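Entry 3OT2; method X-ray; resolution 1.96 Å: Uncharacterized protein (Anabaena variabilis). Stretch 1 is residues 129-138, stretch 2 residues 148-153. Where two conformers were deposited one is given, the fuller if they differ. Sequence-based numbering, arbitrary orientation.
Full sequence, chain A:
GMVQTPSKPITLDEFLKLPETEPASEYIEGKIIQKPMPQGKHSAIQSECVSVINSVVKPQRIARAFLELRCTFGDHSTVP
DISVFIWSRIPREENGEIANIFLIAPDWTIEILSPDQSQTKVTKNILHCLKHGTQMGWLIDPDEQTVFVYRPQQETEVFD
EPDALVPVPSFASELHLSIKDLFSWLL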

# COMPACT_ATOMS: atom_id res chain seq x y z
N CYS A 129 6.20 -1.77 -11.87
CA CYS A 129 7.11 -2.90 -12.14
C CYS A 129 6.33 -4.15 -12.55
O CYS A 129 6.65 -4.78 -13.56
CB CYS A 129 8.00 -3.18 -10.93
SG CYS A 129 9.28 -1.96 -10.66
N LEU A 130 5.30 -4.50 -11.76
CA LEU A 130 4.45 -5.67 -12.00
C LEU A 130 3.74 -5.58 -13.35
O LEU A 130 3.56 -6.60 -14.01
CB LEU A 130 3.41 -5.85 -10.88
CG LEU A 130 3.93 -6.14 -9.47
CD1 LEU A 130 2.80 -6.07 -8.47
CD2 LEU A 130 4.62 -7.51 -9.39
N LYS A 131 3.38 -4.35 -13.77
CA LYS A 131 2.72 -4.10 -15.05
C LYS A 131 3.68 -4.39 -16.23
O LYS A 131 3.23 -4.64 -17.35
CB LYS A 131 2.22 -2.63 -15.09
CG LYS A 131 1.47 -2.22 -16.36
CD LYS A 131 1.09 -0.74 -16.35
CE LYS A 131 0.29 -0.40 -17.59
NZ LYS A 131 -0.20 1.00 -17.55
N HIS A 132 5.01 -4.36 -15.98
CA HIS A 132 5.98 -4.55 -17.04
C HIS A 132 6.84 -5.81 -16.88
O HIS A 132 7.93 -5.88 -17.45
CB HIS A 132 6.83 -3.27 -17.19
CG HIS A 132 5.98 -2.14 -17.70
ND1 HIS A 132 5.70 -2.01 -19.06
CD2 HIS A 132 5.29 -1.20 -17.02
CE1 HIS A 132 4.89 -0.97 -19.16
NE2 HIS A 132 4.61 -0.45 -17.97
N GLY A 133 6.31 -6.80 -16.16
CA GLY A 133 6.95 -8.11 -16.04
C GLY A 133 7.61 -8.52 -14.75
O GLY A 133 8.11 -9.64 -14.67
N THR A 134 7.68 -7.64 -13.74
CA THR A 134 8.32 -8.01 -12.47
C THR A 134 7.55 -9.18 -11.85
O THR A 134 6.32 -9.19 -11.86
CB THR A 134 8.43 -6.79 -11.57
OG1 THR A 134 9.28 -5.84 -12.22
CG2 THR A 134 9.00 -7.11 -10.18
N GLN A 135 8.29 -10.18 -11.34
CA GLN A 135 7.67 -11.35 -10.72
C GLN A 135 7.19 -11.02 -9.33
O GLN A 135 6.17 -11.54 -8.90
CB GLN A 135 8.65 -12.54 -10.64
CG GLN A 135 9.35 -12.90 -11.95
CD GLN A 135 10.30 -14.08 -11.77
OE1 GLN A 135 10.10 -14.98 -10.93
NE2 GLN A 135 11.35 -14.12 -12.61
N MSE A 136 7.96 -10.23 -8.57
CA MSE A 136 7.60 -9.93 -7.19
C MSE A 136 8.12 -8.58 -6.75
O MSE A 136 9.21 -8.17 -7.12
CB MSE A 136 8.16 -11.02 -6.23
CG MSE A 136 7.75 -10.79 -4.75
SE MSE A 136 8.38 -12.20 -3.58
CE MSE A 136 7.10 -13.59 -4.04
N GLY A 137 7.33 -7.93 -5.91
CA GLY A 137 7.71 -6.70 -5.24
C GLY A 137 7.67 -6.91 -3.74
O GLY A 137 6.79 -7.60 -3.23
N TRP A 138 8.66 -6.35 -3.04
CA TRP A 138 8.71 -6.29 -1.58
C TRP A 138 8.68 -4.85 -1.14
O TRP A 138 9.50 -4.06 -1.61
CB TRP A 138 10.00 -6.92 -1.01
CG TRP A 138 10.02 -8.40 -0.75
CD1 TRP A 138 9.14 -9.34 -1.19
CD2 TRP A 138 11.04 -9.10 -0.05
NE1 TRP A 138 9.52 -10.59 -0.74
CE2 TRP A 138 10.68 -10.47 -0.02
CE3 TRP A 138 12.21 -8.69 0.63
CZ2 TRP A 138 11.45 -11.43 0.65
CZ3 TRP A 138 12.97 -9.65 1.30
CH2 TRP A 138 12.59 -11.00 1.30
N PHE A 148 5.26 -6.01 2.84
CA PHE A 148 4.15 -6.21 1.91
C PHE A 148 4.72 -6.91 0.71
O PHE A 148 5.76 -6.49 0.20
CB PHE A 148 3.46 -4.91 1.50
CG PHE A 148 2.70 -4.19 2.59
CD1 PHE A 148 1.51 -4.69 3.07
CD2 PHE A 148 3.19 -3.00 3.13
CE1 PHE A 148 0.79 -4.01 4.06
CE2 PHE A 148 2.45 -2.31 4.10
CZ PHE A 148 1.26 -2.82 4.56
N VAL A 149 4.07 -7.99 0.28
CA VAL A 149 4.50 -8.79 -0.87
C VAL A 149 3.50 -8.57 -2.01
O VAL A 149 2.30 -8.80 -1.85
CB VAL A 149 4.66 -10.29 -0.50
CG1 VAL A 149 4.85 -11.15 -1.75
CG2 VAL A 149 5.84 -10.48 0.46
N TYR A 150 4.02 -8.17 -3.17
CA TYR A 150 3.26 -7.88 -4.37
C TYR A 150 3.58 -8.88 -5.49
O TYR A 150 4.74 -9.03 -5.84
CB TYR A 150 3.62 -6.47 -4.85
CG TYR A 150 3.17 -5.36 -3.93
CD1 TYR A 150 3.95 -4.96 -2.85
CD2 TYR A 150 1.97 -4.69 -4.15
CE1 TYR A 150 3.54 -3.92 -2.01
CE2 TYR A 150 1.55 -3.66 -3.31
CZ TYR A 150 2.33 -3.29 -2.24
OH TYR A 150 1.90 -2.27 -1.43
N ARG A 151 2.55 -9.56 -6.03
CA ARG A 151 2.67 -10.50 -7.14
C ARG A 151 1.69 -10.08 -8.23
O ARG A 151 0.64 -9.50 -7.89
CB ARG A 151 2.38 -11.94 -6.69
CG ARG A 151 3.41 -12.54 -5.74
CD ARG A 151 2.86 -13.87 -5.31
NE ARG A 151 3.85 -14.76 -4.73
CZ ARG A 151 3.83 -15.22 -3.48
NH1 ARG A 151 2.89 -14.81 -2.63
NH2 ARG A 151 4.74 -16.10 -3.08
N PRO A 152 1.98 -10.31 -9.53
CA PRO A 152 1.03 -9.86 -10.57
C PRO A 152 -0.35 -10.48 -10.40
O PRO A 152 -0.47 -11.67 -10.12
CB PRO A 152 1.68 -10.33 -11.88
CG PRO A 152 3.09 -10.51 -11.56
CD PRO A 152 3.15 -10.98 -10.16
N GLN A 153 -1.38 -9.63 -10.51
CA GLN A 153 -2.80 -9.98 -10.45
C GLN A 153 -3.19 -10.67 -9.12
O GLN A 153 -4.18 -11.39 -9.07
CB GLN A 153 -3.21 -10.86 -11.66
CG GLN A 153 -3.40 -10.10 -12.97
CD GLN A 153 -2.09 -9.80 -13.64
OE1 GLN A 153 -1.35 -10.70 -14.07
NE2 GLN A 153 -1.76 -8.52 -13.73

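The two stretches meet as neighbouring antiparallel strands, 136-138 and the strand that includes residues 148-150, whose axes approach to 4.7 Å with an angle of 162° between their directions. The register pairs Gly137 with Tyr150 and Trp138 with Val149. Ahead of its strand, the first stretch contributes the last part of a helix and a connecting turn, in which the amides of His132 and Thr134 both donate to the carbonyl of Cys129. This arrangement brings Leu130 as well as the strand against the second stretch, and together the two segments bury 466 Å² of surface.

Hydrogen bonding between the stretches is confined to the backbone. Gly137 and Tyr150 form a hydrogen-bonded pair of the antiparallel type: Gly137 N donates to Tyr150 O at 2.8 Å, and Tyr150 N returns the bond to Gly137 O, also at 2.8 Å. Angles of 165° and 172° at the hydrogens make both bonds nearly linear. Trp138 and Val149 occupy the adjoining non-hydrogen-bonded position.

Alpha-carbon hydrogens supplement this pairing. Met136 CA lies 3.3 Å from Tyr150 O and Val149 CA lies 3.5 Å from Gly137 O, so each carbonyl of the hydrogen-bonded pair also receives a CA-H...O contact. A third such contact places Trp138 CA 3.5 Å from Phe148 O. These polarized C-H groups add modest electrostatic support to the strand pairing.

Apolar packing differs on the two faces of the sheet. On the face bearing Trp138 and Val149, the indole CD1 of Trp138 meets Val149 CG2 at 3.9 Å, an oblique approach to the ring. The side chain of the selenomethionine Met136, extended as far as SE and turned at chi3 (m), brings Met136 CE to 4.0 Å from Val149 CG1. The same methyl lies over one face of the Arg151 guanidinium, with Met136 CE 3.5 Å from Arg151 NE, a van der Waals contact with the flat group.

On the face to which Tyr150 points, Gly137 offers no side chain; an ideal CB there would sit a tight 3.4 Å from Tyr150 CB. Leu130 points toward the second stretch, its CD1 3.7 Å from Tyr150 CB and its CD2 3.8 Å from Pro152 CD, bridging the strand and the segment that follows it.

Pro152 also packs against the backbone leading into the first strand. Its CD lies 3.3 Å from Gln135 O and its CG 3.5 Å from Thr134 O, so the proline ring extends the interface beyond the paired strands through close contacts with two carbonyl oxygens.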